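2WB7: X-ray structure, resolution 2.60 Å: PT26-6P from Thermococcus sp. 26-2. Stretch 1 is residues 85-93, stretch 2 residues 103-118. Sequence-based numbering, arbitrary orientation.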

ATOM      1  N   VAL A  85      34.713  31.407   6.464  1.00 59.88           N
ATOM      2  CA  VAL A  85      33.273  31.532   6.584  1.00 58.93           C
ATOM      3  C   VAL A  85      32.803  30.772   7.821  1.00 58.50           C
ATOM      4  O   VAL A  85      33.092  29.594   7.968  1.00 58.09           O
ATOM      5  CB  VAL A  85      32.582  30.956   5.347  1.00 58.79           C
ATOM      6  CG1 VAL A  85      31.100  30.883   5.575  1.00 58.79           C
ATOM      7  CG2 VAL A  85      32.897  31.808   4.131  1.00 58.65           C
ATOM      8  N   HIS A  86      32.110  31.461   8.724  1.00 58.34           N
ATOM      9  CA  HIS A  86      31.540  30.831   9.922  1.00 58.14           C
ATOM     10  C   HIS A  86      30.045  30.626   9.730  1.00 58.31           C
ATOM     11  O   HIS A  86      29.347  31.545   9.290  1.00 58.37           O
ATOM     12  CB  HIS A  86      31.736  31.722  11.148  1.00 57.71           C
ATOM     13  CG  HIS A  86      33.157  31.846  11.593  1.00 56.95           C
ATOM     14  ND1 HIS A  86      33.614  31.296  12.771  1.00 56.44           N
ATOM     15  CD2 HIS A  86      34.218  32.470  11.031  1.00 56.22           C
ATOM     16  CE1 HIS A  86      34.900  31.565  12.909  1.00 56.11           C
ATOM     17  NE2 HIS A  86      35.289  32.279  11.868  1.00 56.12           N
ATOM     18  N   ILE A  87      29.540  29.441  10.065  1.00 58.25           N
ATOM     19  CA  ILE A  87      28.095  29.220   9.985  1.00 58.06           C
ATOM     20  C   ILE A  87      27.519  29.182  11.392  1.00 58.21           C
ATOM     21  O   ILE A  87      27.898  28.336  12.205  1.00 58.46           O
ATOM     22  CB  ILE A  87      27.756  27.947   9.207  1.00 57.80           C
ATOM     23  CG1 ILE A  87      28.561  27.901   7.918  1.00 57.15           C
ATOM     24  CG2 ILE A  87      26.291  27.923   8.863  1.00 58.01           C
ATOM     25  CD1 ILE A  87      28.306  26.657   7.118  1.00 57.47           C
ATOM     26  N   THR A  88      26.623  30.115  11.692  1.00 58.21           N
ATOM     27  CA  THR A  88      26.146  30.261  13.067  1.00 58.38           C
ATOM     28  C   THR A  88      24.844  29.533  13.312  1.00 57.88           C
ATOM     29  O   THR A  88      24.536  29.138  14.450  1.00 57.97           O
ATOM     30  CB  THR A  88      25.926  31.721  13.436  1.00 58.58           C
ATOM     31  OG1 THR A  88      26.997  32.504  12.902  1.00 59.54           O
ATOM     32  CG2 THR A  88      25.895  31.872  14.958  1.00 59.31           C
ATOM     33  N   GLU A  89      24.077  29.361  12.243  1.00 57.08           N
ATOM     34  CA  GLU A  89      22.781  28.741  12.369  1.00 56.49           C
ATOM     35  C   GLU A  89      22.204  28.409  11.016  1.00 55.62           C
ATOM     36  O   GLU A  89      22.027  29.286  10.178  1.00 55.51           O
ATOM     37  CB  GLU A  89      21.829  29.684  13.103  1.00 56.69           C
ATOM     38  CG  GLU A  89      20.406  29.186  13.157  1.00 57.55           C
ATOM     39  CD  GLU A  89      19.405  30.315  13.304  1.00 59.10           C
ATOM     40  OE1 GLU A  89      19.126  30.990  12.287  1.00 59.76           O
ATOM     41  OE2 GLU A  89      18.892  30.518  14.431  1.00 59.03           O
ATOM     42  N   VAL A  90      21.919  27.129  10.800  1.00 54.61           N
ATOM     43  CA  VAL A  90      21.149  26.721   9.637  1.00 53.21           C
ATOM     44  C   VAL A  90      19.773  26.253  10.091  1.00 52.52           C
ATOM     45  O   VAL A  90      19.620  25.574  11.115  1.00 52.11           O
ATOM     46  CB  VAL A  90      21.844  25.620   8.825  1.00 53.31           C
ATOM     47  CG1 VAL A  90      20.998  25.244   7.604  1.00 52.85           C
ATOM     48  CG2 VAL A  90      23.236  26.070   8.405  1.00 53.05           C
ATOM     49  N   THR A  91      18.771  26.646   9.322  1.00 51.65           N
ATOM     50  CA  THR A  91      17.394  26.367   9.646  1.00 50.93           C
ATOM     51  C   THR A  91      16.680  25.867   8.403  1.00 50.60           C
ATOM     52  O   THR A  91      16.702  26.524   7.364  1.00 50.30           O
ATOM     53  CB  THR A  91      16.699  27.641  10.160  1.00 50.95           C
ATOM     54  OG1 THR A  91      17.093  27.879  11.513  1.00 51.12           O
ATOM     55  CG2 THR A  91      15.189  27.516  10.085  1.00 50.55           C
ATOM     56  N   ALA A  92      16.055  24.698   8.506  1.00 50.22           N
ATOM     57  CA  ALA A  92      15.220  24.199   7.417  1.00 50.07           C
ATOM     58  C   ALA A  92      13.813  23.802   7.886  1.00 50.02           C
ATOM     59  O   ALA A  92      13.596  23.399   9.038  1.00 49.74           O
ATOM     60  CB  ALA A  92      15.904  23.046   6.693  1.00 49.90           C
ATOM     61  N   TYR A  93      12.858  23.932   6.977  1.00 50.07           N
ATOM     62  CA  TYR A  93      11.480  23.592   7.270  1.00 50.29           C
ATOM     63  C   TYR A  93      10.662  23.453   5.993  1.00 50.48           C
ATOM     64  O   TYR A  93      11.111  23.823   4.897  1.00 49.90           O
ATOM     65  CB  TYR A  93      10.846  24.636   8.191  1.00 50.43           C
ATOM     66  CG  TYR A  93      10.947  26.051   7.674  1.00 51.15           C
ATOM     67  CD1 TYR A  93      11.890  26.936   8.189  1.00 51.88           C
ATOM     68  CD2 TYR A  93      10.104  26.502   6.668  1.00 51.10           C
ATOM     69  CE1 TYR A  93      11.985  28.230   7.712  1.00 52.80           C
ATOM     70  CE2 TYR A  93      10.189  27.785   6.189  1.00 52.39           C
ATOM     71  CZ  TYR A  93      11.125  28.648   6.711  1.00 53.09           C
ATOM     72  OH  TYR A  93      11.199  29.933   6.223  1.00 53.34           O
ATOM     73  N   TRP A 103       7.796  21.294  10.952  1.00 53.88           N
ATOM     74  CA  TRP A 103       8.924  20.401  11.195  1.00 53.11           C
ATOM     75  C   TRP A 103      10.257  21.123  11.167  1.00 53.30           C
ATOM     76  O   TRP A 103      11.311  20.493  11.073  1.00 53.17           O
ATOM     77  CB  TRP A 103       8.915  19.258  10.180  1.00 52.74           C
ATOM     78  CG  TRP A 103       7.608  18.568  10.165  1.00 50.17           C
ATOM     79  CD1 TRP A 103       6.808  18.331   9.086  1.00 48.20           C
ATOM     80  CD2 TRP A 103       6.921  18.057  11.301  1.00 48.12           C
ATOM     81  NE1 TRP A 103       5.663  17.690   9.486  1.00 48.07           N
ATOM     82  CE2 TRP A 103       5.708  17.507  10.843  1.00 47.65           C
ATOM     83  CE3 TRP A 103       7.217  18.005  12.667  1.00 47.56           C
ATOM     84  CZ2 TRP A 103       4.784  16.907  11.703  1.00 46.99           C
ATOM     85  CZ3 TRP A 103       6.298  17.407  13.526  1.00 47.35           C
ATOM     86  CH2 TRP A 103       5.096  16.866  13.038  1.00 46.96           C
ATOM     87  N   THR A 104      10.193  22.449  11.251  1.00 53.43           N
ATOM     88  CA  THR A 104      11.382  23.290  11.328  1.00 53.40           C
ATOM     89  C   THR A 104      12.494  22.587  12.083  1.00 53.11           C
ATOM     90  O   THR A 104      12.281  22.057  13.174  1.00 53.20           O
ATOM     91  CB  THR A 104      11.076  24.628  12.025  1.00 53.49           C
ATOM     92  OG1 THR A 104       9.811  25.133  11.572  1.00 54.54           O
ATOM     93  CG2 THR A 104      12.155  25.640  11.712  1.00 53.64           C
ATOM     94  N   ARG A 105      13.680  22.574  11.486  1.00 52.68           N
ATOM     95  CA  ARG A 105      14.839  21.947  12.095  1.00 52.28           C
ATOM     96  C   ARG A 105      15.888  23.025  12.204  1.00 52.45           C
ATOM     97  O   ARG A 105      16.091  23.783  11.257  1.00 52.52           O
ATOM     98  CB  ARG A 105      15.359  20.823  11.196  1.00 52.03           C
ATOM     99  CG  ARG A 105      16.000  19.652  11.922  1.00 51.13           C
ATOM    100  CD  ARG A 105      17.247  20.072  12.665  1.00 49.27           C
ATOM    101  NE  ARG A 105      18.059  18.930  13.049  1.00 48.20           N
ATOM    102  CZ  ARG A 105      19.153  19.015  13.797  1.00 47.27           C
ATOM    103  NH1 ARG A 105      19.565  20.195  14.235  1.00 46.78           N
ATOM    104  NH2 ARG A 105      19.834  17.923  14.103  1.00 45.72           N
ATOM    105  N   VAL A 106      16.558  23.107  13.347  1.00 52.48           N
ATOM    106  CA  VAL A 106      17.599  24.108  13.507  1.00 52.82           C
ATOM    107  C   VAL A 106      18.923  23.526  13.993  1.00 53.31           C
ATOM    108  O   VAL A 106      18.976  22.831  15.012  1.00 53.39           O
ATOM    109  CB  VAL A 106      17.146  25.237  14.452  1.00 52.68           C
ATOM    110  CG1 VAL A 106      18.352  25.937  15.059  1.00 52.90           C
ATOM    111  CG2 VAL A 106      16.250  26.225  13.699  1.00 52.08           C
ATOM    112  N   TRP A 107      19.986  23.810  13.241  1.00 53.82           N
ATOM    113  CA  TRP A 107      21.353  23.531  13.673  1.00 54.18           C
ATOM    114  C   TRP A 107      21.945  24.841  14.202  1.00 54.71           C
ATOM    115  O   TRP A 107      22.051  25.834  13.459  1.00 54.75           O
ATOM    116  CB  TRP A 107      22.196  23.019  12.503  1.00 53.92           C
ATOM    117  CG  TRP A 107      21.773  21.682  11.926  1.00 54.03           C
ATOM    118  CD1 TRP A 107      22.226  20.446  12.303  1.00 53.37           C
ATOM    119  CD2 TRP A 107      20.848  21.454  10.847  1.00 53.99           C
ATOM    120  NE1 TRP A 107      21.627  19.470  11.542  1.00 53.49           N
ATOM    121  CE2 TRP A 107      20.777  20.061  10.645  1.00 53.60           C
ATOM    122  CE3 TRP A 107      20.061  22.290  10.047  1.00 53.87           C
ATOM    123  CZ2 TRP A 107      19.960  19.487   9.675  1.00 53.40           C
ATOM    124  CZ3 TRP A 107      19.249  21.720   9.088  1.00 53.37           C
ATOM    125  CH2 TRP A 107      19.208  20.332   8.907  1.00 53.79           C
ATOM    126  N   ASN A 108      22.304  24.869  15.483  1.00 55.15           N
ATOM    127  CA  ASN A 108      22.906  26.071  16.029  1.00 55.70           C
ATOM    128  C   ASN A 108      24.424  26.003  15.959  1.00 56.10           C
ATOM    129  O   ASN A 108      24.991  24.950  15.651  1.00 55.75           O
ATOM    130  CB  ASN A 108      22.415  26.367  17.444  1.00 55.67           C
ATOM    131  CG  ASN A 108      22.815  25.297  18.441  1.00 56.13           C
ATOM    132  OD1 ASN A 108      23.749  24.523  18.220  1.00 56.05           O
ATOM    133  ND2 ASN A 108      22.107  25.259  19.566  1.00 56.41           N
ATOM    134  N   SER A 109      25.063  27.141  16.222  1.00 56.75           N
ATOM    135  CA  SER A 109      26.495  27.292  16.000  1.00 57.53           C
ATOM    136  C   SER A 109      27.306  26.121  16.568  1.00 57.96           C
ATOM    137  O   SER A 109      28.314  25.723  15.982  1.00 57.97           O
ATOM    138  CB  SER A 109      26.974  28.620  16.572  1.00 57.57           C
ATOM    139  OG  SER A 109      26.819  28.612  17.976  1.00 57.98           O
ATOM    140  N   SER A 110      26.850  25.556  17.686  1.00 58.36           N
ATOM    141  CA  SER A 110      27.509  24.392  18.288  1.00 58.92           C
ATOM    142  C   SER A 110      27.812  23.310  17.266  1.00 58.94           C
ATOM    143  O   SER A 110      28.779  22.566  17.393  1.00 58.99           O
ATOM    144  CB  SER A 110      26.629  23.775  19.378  1.00 59.14           C
ATOM    145  OG  SER A 110      26.657  24.539  20.574  1.00 60.59           O
ATOM    146  N   THR A 111      26.950  23.201  16.267  1.00 59.27           N
ATOM    147  CA  THR A 111      27.050  22.125  15.291  1.00 59.33           C
ATOM    148  C   THR A 111      28.277  22.313  14.428  1.00 59.10           C
ATOM    149  O   THR A 111      28.838  21.360  13.897  1.00 59.06           O
ATOM    150  CB  THR A 111      25.825  22.120  14.355  1.00 59.53           C
ATOM    151  OG1 THR A 111      24.621  22.057  15.135  1.00 59.74           O
ATOM    152  CG2 THR A 111      25.883  20.934  13.389  1.00 59.40           C
ATOM    153  N   PHE A 112      28.686  23.563  14.278  1.00 59.02           N
ATOM    154  CA  PHE A 112      29.709  23.882  13.305  1.00 58.88           C
ATOM    155  C   PHE A 112      31.063  24.205  13.910  1.00 59.23           C
ATOM    156  O   PHE A 112      31.177  24.526  15.092  1.00 59.39           O
ATOM    157  CB  PHE A 112      29.227  24.998  12.392  1.00 58.61           C
ATOM    158  CG  PHE A 112      27.944  24.681  11.709  1.00 57.50           C
ATOM    159  CD1 PHE A 112      26.768  25.298  12.097  1.00 56.97           C
ATOM    160  CD2 PHE A 112      27.905  23.734  10.702  1.00 56.17           C
ATOM    161  CE1 PHE A 112      25.573  24.989  11.475  1.00 57.03           C
ATOM    162  CE2 PHE A 112      26.721  23.423  10.071  1.00 56.08           C
ATOM    163  CZ  PHE A 112      25.548  24.050  10.458  1.00 56.34           C
ATOM    164  N   ARG A 113      32.082  24.106  13.063  1.00 59.65           N
ATOM    165  CA  ARG A 113      33.481  24.296  13.423  1.00 59.86           C
ATOM    166  C   ARG A 113      33.759  25.682  13.983  1.00 59.83           C
ATOM    167  O   ARG A 113      33.488  26.690  13.327  1.00 59.87           O
ATOM    168  CB  ARG A 113      34.322  24.062  12.178  1.00 59.86           C
ATOM    169  CG  ARG A 113      35.795  24.051  12.388  1.00 61.33           C
ATOM    170  CD  ARG A 113      36.411  23.149  11.330  1.00 64.20           C
ATOM    171  NE  ARG A 113      36.107  21.744  11.606  1.00 65.68           N
ATOM    172  CZ  ARG A 113      36.194  20.757  10.717  1.00 65.75           C
ATOM    173  NH1 ARG A 113      36.558  21.008   9.468  1.00 66.09           N
ATOM    174  NH2 ARG A 113      35.899  19.515  11.078  1.00 66.28           N
ATOM    175  N   GLN A 114      34.294  25.719  15.201  1.00 60.03           N
ATOM    176  CA  GLN A 114      34.628  26.971  15.892  1.00 60.01           C
ATOM    177  C   GLN A 114      35.416  27.934  15.011  1.00 59.26           C
ATOM    178  O   GLN A 114      35.134  29.138  14.977  1.00 59.13           O
ATOM    179  CB  GLN A 114      35.458  26.678  17.144  1.00 60.68           C
ATOM    180  CG  GLN A 114      34.949  25.530  18.005  1.00 62.74           C
ATOM    181  CD  GLN A 114      33.726  25.926  18.797  1.00 65.90           C
ATOM    182  OE1 GLN A 114      32.826  26.586  18.270  1.00 67.09           O
ATOM    183  NE2 GLN A 114      33.687  25.535  20.074  1.00 66.74           N
ATOM    184  N   GLY A 115      36.415  27.397  14.316  1.00 58.39           N
ATOM    185  CA  GLY A 115      37.317  28.206  13.513  1.00 57.51           C
ATOM    186  C   GLY A 115      36.747  28.698  12.196  1.00 57.00           C
ATOM    187  O   GLY A 115      37.403  29.457  11.483  1.00 57.39           O
ATOM    188  N   GLY A 116      35.530  28.290  11.859  1.00 56.12           N
ATOM    189  CA  GLY A 116      34.981  28.641  10.553  1.00 54.96           C
ATOM    190  C   GLY A 116      35.536  27.742   9.454  1.00 54.26           C
ATOM    191  O   GLY A 116      36.265  26.788   9.734  1.00 54.12           O
ATOM    192  N   TYR A 117      35.195  28.053   8.202  1.00 53.35           N
ATOM    193  CA  TYR A 117      35.469  27.171   7.080  1.00 52.61           C
ATOM    194  C   TYR A 117      36.058  27.958   5.938  1.00 52.71           C
ATOM    195  O   TYR A 117      35.675  29.098   5.715  1.00 52.88           O
ATOM    196  CB  TYR A 117      34.165  26.521   6.578  1.00 52.38           C
ATOM    197  CG  TYR A 117      33.492  25.628   7.599  1.00 51.27           C
ATOM    198  CD1 TYR A 117      32.510  26.125   8.438  1.00 50.26           C
ATOM    199  CD2 TYR A 117      33.858  24.296   7.733  1.00 50.08           C
ATOM    200  CE1 TYR A 117      31.909  25.321   9.375  1.00 50.90           C
ATOM    201  CE2 TYR A 117      33.265  23.482   8.665  1.00 49.61           C
ATOM    202  CZ  TYR A 117      32.290  24.000   9.485  1.00 50.46           C
ATOM    203  OH  TYR A 117      31.685  23.213  10.424  1.00 49.69           O
ATOM    204  N   ILE A 118      36.973  27.346   5.197  1.00 52.73           N
ATOM    205  CA  ILE A 118      37.372  27.893   3.910  1.00 52.85           C
ATOM    206  C   ILE A 118      37.556  26.756   2.917  1.00 52.57           C
ATOM    207  O   ILE A 118      37.980  25.681   3.303  1.00 52.55           O
ATOM    208  CB  ILE A 118      38.659  28.731   4.016  1.00 53.24           C
ATOM    209  CG1 ILE A 118      38.970  29.373   2.663  1.00 53.59           C
ATOM    210  CG2 ILE A 118      39.820  27.881   4.547  1.00 52.76           C
ATOM    211  CD1 ILE A 118      39.486  30.784   2.781  1.00 54.19           C
TER

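Residues 85-93 and the strand 104-108 run antiparallel, their axes 167° apart in direction and 4.5 Å apart at closest approach. Four backbone hydrogen bonds define the register. Val90 and Trp107 form one reciprocal pair, with Val90 N to Trp107 O at 3.0 Å and Trp107 N to Val90 O at 2.8 Å; Ala92 and Arg105 form the next, with Ala92 N to Arg105 O at 2.9 Å and Arg105 N to Ala92 O at 2.6 Å. N-H...O angles of 142° to 163° support all four. Between and beside these pairs lie the non-hydrogen-bonded positions Thr91 with Val106 and Glu89 with Asn108, where CA-H...O contacts supplement the ladder: Glu89 CA lies 3.2 Å from Trp107 O, and Thr91 CA 3.3 Å from Arg105 O.

This ladder does not continue through residues 109-112. A 3-10 segment, 109-111, carries the chain away, and Thr88 O to Ser109 N, although only 2.7 Å, has too poor an angle to be a hydrogen bond. A type I turn from Arg113 to Gly116, closed by Gly116 N to Arg113 O at 3.0 Å, precedes a single antiparallel bridge. There Val85 N donates to Tyr117 O and Tyr117 N to Val85 O, both at 2.6 Å.

Apolar packing gathers on the sheet face that carries Val90, Ala92 and Trp107. Val90 CG1 approaches Trp107 CE3 at 3.9 Å, while Val90 CG2 reaches Phe112 CZ at 3.7 Å, so one valine touches both aromatic rings through different methyls. Ala92 CB meets the edge of the indole, 4.3 Å from Trp107 CZ3. The Phe112 ring also receives Ile87 over one face: Ile87 CB stands 4.2 Å from the ring centroid, 16° off the normal, and Ile87 CG2 is 4.0 Å from Phe112 CE1. The same isoleucine extends to Tyr117, with Ile87 CG1 4.4 Å from Tyr117 CD1. These contacts bury hydrocarbon surface and contribute to the 855 Å² covered between the stretches.

The His86 ring packs against backbone. Gly116 CA lies 3.6 Å from its centroid and just 6° off the normal, a CH-pi contact in which a polarized C-H faces the pi cloud. Glycine makes this approach possible: an ideal CB on Gly116 would fall 2.7 Å from His86 CD2, and the backbone angles (79°/-174°) independently call for glycine. At the ring edge, His86 CE1 sits 3.2 Å from Gln114 O.

Within stretch 2, Arg113 N donates to Tyr117 OH at 2.8 Å and 169°, tying the tyrosine's side chain to the start of the turn.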